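PDB 2OOD: Blr3880 protein from Bradyrhizobium japonicum, which probably catalyses the zinc-dependent hydrolytic deamination of guanine to xanthine and ammonia, a step of purine breakdown. Local coordinates for residues 175-178 with 179-183. Sequence-based numbering, arbitrary orientation.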
ATOM      1  N   PHE A 175     -31.723   1.929  10.030  1.00 44.17           N
ATOM      2  CA  PHE A 175     -30.548   1.134  10.363  1.00 43.12           C
ATOM      3  C   PHE A 175     -30.292   0.998  11.860  1.00 42.10           C
ATOM      4  O   PHE A 175     -29.796  -0.027  12.308  1.00 42.31           O
ATOM      5  CB  PHE A 175     -29.292   1.715   9.705  1.00 43.36           C
ATOM      6  CG  PHE A 175     -28.061   0.869   9.909  1.00 44.23           C
ATOM      7  CD1 PHE A 175     -27.929  -0.358   9.261  1.00 44.15           C
ATOM      8  CD2 PHE A 175     -27.048   1.279  10.775  1.00 44.55           C
ATOM      9  CE1 PHE A 175     -26.799  -1.171   9.475  1.00 43.99           C
ATOM     10  CE2 PHE A 175     -25.911   0.470  10.996  1.00 44.38           C
ATOM     11  CZ  PHE A 175     -25.792  -0.753  10.345  1.00 43.73           C
ATOM     12  N   ILE A 176     -30.600   2.026  12.638  1.00 42.05           N
ATOM     13  CA  ILE A 176     -30.358   1.935  14.074  1.00 42.89           C
ATOM     14  C   ILE A 176     -31.426   1.071  14.733  1.00 42.65           C
ATOM     15  O   ILE A 176     -32.480   0.821  14.152  1.00 42.55           O
ATOM     16  CB  ILE A 176     -30.327   3.345  14.751  1.00 44.28           C
ATOM     17  CG1 ILE A 176     -31.665   4.065  14.583  1.00 45.11           C
ATOM     18  CG2 ILE A 176     -29.219   4.190  14.151  1.00 44.62           C
ATOM     19  CD1 ILE A 176     -32.516   4.034  15.840  1.00 46.79           C
ATOM     20  N   ASP A 177     -31.147   0.585  15.934  1.00 42.27           N
ATOM     21  CA  ASP A 177     -32.123  -0.229  16.631  1.00 42.03           C
ATOM     22  C   ASP A 177     -32.041  -0.026  18.131  1.00 41.88           C
ATOM     23  O   ASP A 177     -30.969   0.117  18.711  1.00 42.40           O
ATOM     24  CB  ASP A 177     -31.952  -1.716  16.282  1.00 44.36           C
ATOM     25  CG  ASP A 177     -33.146  -2.580  16.741  1.00 45.76           C
ATOM     26  OD1 ASP A 177     -34.213  -2.012  17.097  1.00 45.65           O
ATOM     27  OD2 ASP A 177     -33.020  -3.832  16.731  1.00 46.74           O
ATOM     28  N   THR A 178     -33.216  -0.007  18.742  1.00 42.13           N
ATOM     29  CA  THR A 178     -33.409   0.169  20.171  1.00 41.44           C
ATOM     30  C   THR A 178     -32.459  -0.572  21.104  1.00 41.45           C
ATOM     31  O   THR A 178     -32.084  -1.716  20.851  1.00 41.33           O
ATOM     32  CB  THR A 178     -34.838  -0.248  20.524  1.00 41.34           C
ATOM     33  OG1 THR A 178     -35.715   0.861  20.302  1.00 41.94           O
ATOM     34  CG2 THR A 178     -34.932  -0.728  21.952  1.00 40.65           C
ATOM     35  N   PRO A 179     -32.073   0.074  22.215  1.00 41.60           N
ATOM     36  CA  PRO A 179     -31.172  -0.549  23.190  1.00 41.45           C
ATOM     37  C   PRO A 179     -31.809  -1.839  23.722  1.00 42.97           C
ATOM     38  O   PRO A 179     -31.117  -2.827  23.985  1.00 43.17           O
ATOM     39  CB  PRO A 179     -31.052   0.517  24.278  1.00 40.87           C
ATOM     40  CG  PRO A 179     -31.230   1.810  23.510  1.00 40.49           C
ATOM     41  CD  PRO A 179     -32.380   1.466  22.591  1.00 40.90           C
ATOM     42  N   GLU A 180     -33.132  -1.816  23.878  1.00 44.24           N
ATOM     43  CA  GLU A 180     -33.878  -2.974  24.367  1.00 46.45           C
ATOM     44  C   GLU A 180     -33.697  -4.159  23.420  1.00 46.28           C
ATOM     45  O   GLU A 180     -33.231  -5.229  23.834  1.00 45.35           O
ATOM     46  CB  GLU A 180     -35.368  -2.634  24.504  1.00 49.84           C
ATOM     47  CG  GLU A 180     -35.702  -1.657  25.649  1.00 55.52           C
ATOM     48  CD  GLU A 180     -34.989  -0.293  25.521  1.00 58.30           C
ATOM     49  OE1 GLU A 180     -35.234   0.434  24.521  1.00 59.35           O
ATOM     50  OE2 GLU A 180     -34.184   0.051  26.429  1.00 60.73           O
ATOM     51  N   ASN A 181     -34.059  -3.965  22.150  1.00 44.75           N
ATOM     52  CA  ASN A 181     -33.913  -5.021  21.150  1.00 44.51           C
ATOM     53  C   ASN A 181     -32.463  -5.499  21.068  1.00 44.29           C
ATOM     54  O   ASN A 181     -32.192  -6.692  20.906  1.00 44.75           O
ATOM     55  CB  ASN A 181     -34.367  -4.528  19.772  1.00 44.24           C
ATOM     56  CG  ASN A 181     -35.861  -4.258  19.715  1.00 44.19           C
ATOM     57  OD1 ASN A 181     -36.666  -5.028  20.246  1.00 44.13           O
ATOM     58  ND2 ASN A 181     -36.239  -3.168  19.061  1.00 44.92           N
ATOM     59  N   PHE A 182     -31.529  -4.565  21.173  1.00 43.58           N
ATOM     60  CA  PHE A 182     -30.124  -4.924  21.128  1.00 42.78           C
ATOM     61  C   PHE A 182     -29.801  -5.903  22.260  1.00 43.93           C
ATOM     62  O   PHE A 182     -29.151  -6.933  22.043  1.00 44.10           O
ATOM     63  CB  PHE A 182     -29.245  -3.679  21.271  1.00 40.45           C
ATOM     64  CG  PHE A 182     -27.785  -3.992  21.392  1.00 38.36           C
ATOM     65  CD1 PHE A 182     -27.046  -4.359  20.277  1.00 36.82           C
ATOM     66  CD2 PHE A 182     -27.161  -3.978  22.636  1.00 36.53           C
ATOM     67  CE1 PHE A 182     -25.703  -4.712  20.400  1.00 36.65           C
ATOM     68  CE2 PHE A 182     -25.818  -4.332  22.768  1.00 35.60           C
ATOM     69  CZ  PHE A 182     -25.091  -4.699  21.648  1.00 35.78           C
ATOM     70  N   TYR A 183     -30.242  -5.575  23.473  1.00 43.61           N
ATOM     71  CA  TYR A 183     -29.989  -6.443  24.618  1.00 43.93           C
ATOM     72  C   TYR A 183     -30.664  -7.788  24.408  1.00 44.81           C
ATOM     73  O   TYR A 183     -30.089  -8.843  24.690  1.00 45.63           O
ATOM     74  CB  TYR A 183     -30.542  -5.832  25.903  1.00 43.66           C
ATOM     75  CG  TYR A 183     -30.457  -6.783  27.075  1.00 42.33           C
ATOM     76  CD1 TYR A 183     -29.235  -7.109  27.630  1.00 41.85           C
ATOM     77  CD2 TYR A 183     -31.598  -7.379  27.608  1.00 41.14           C
ATOM     78  CE1 TYR A 183     -29.135  -8.002  28.690  1.00 41.82           C
ATOM     79  CE2 TYR A 183     -31.513  -8.281  28.673  1.00 40.40           C
ATOM     80  CZ  TYR A 183     -30.272  -8.585  29.210  1.00 41.45           C
ATOM     81  OH  TYR A 183     -30.144  -9.461  30.274  1.00 41.07           O
TER
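T178 and F182 join the end of a loop to the first turn of a helix. The chain runs extended through 176-178 and turns helical at P179. F182 N donates to T178 O at 2.9 Å. This is the i to i+4 bond of an alpha helix, and Y183 N repeats it on P179 O, also at 2.9 Å. T178 sits at the N-cap position, but its side chain makes no capping bond. P179 follows as the first helical residue. A proline fits here because the first turn asks for no backbone N-H donor.

The side-chain link is between D177 and N181. N181 ND2 gives a hydrogen bond to D177 OD1 at 3.0 Å, with an N-H...O angle of 153°. The amide comes to the syn side of the carboxylate, somewhat out of its plane. The carboxylate and amide planes are 33° apart. D177 has CG anti to its own nitrogen (chi1 -167°), which swings the carboxylate towards the helix. Its other oxygen, OD2, lies 3.4 Å from N181 CB. T178 N adds a weak bond to D177 OD1 at 2.8 Å, so two N-H groups share this oxygen. N181 ND2 also lies 3.6 Å from T178 CB. Replacing D177 with an alanine would probably leave the N181 amide without this acceptor and freer to turn, and T178 N without its weak partner.

The contact lies at the surface of the amidohydrolase barrel domain, away from the zinc site. The loop follows strand 160-166, and D177 bonds back to I167 through its backbone. Helix 179-193 then leads to strand 199-205. F182 packs on L215 and L222 of helix 213-225, and Y183 OH bonds E225 on that same neighbouring helix.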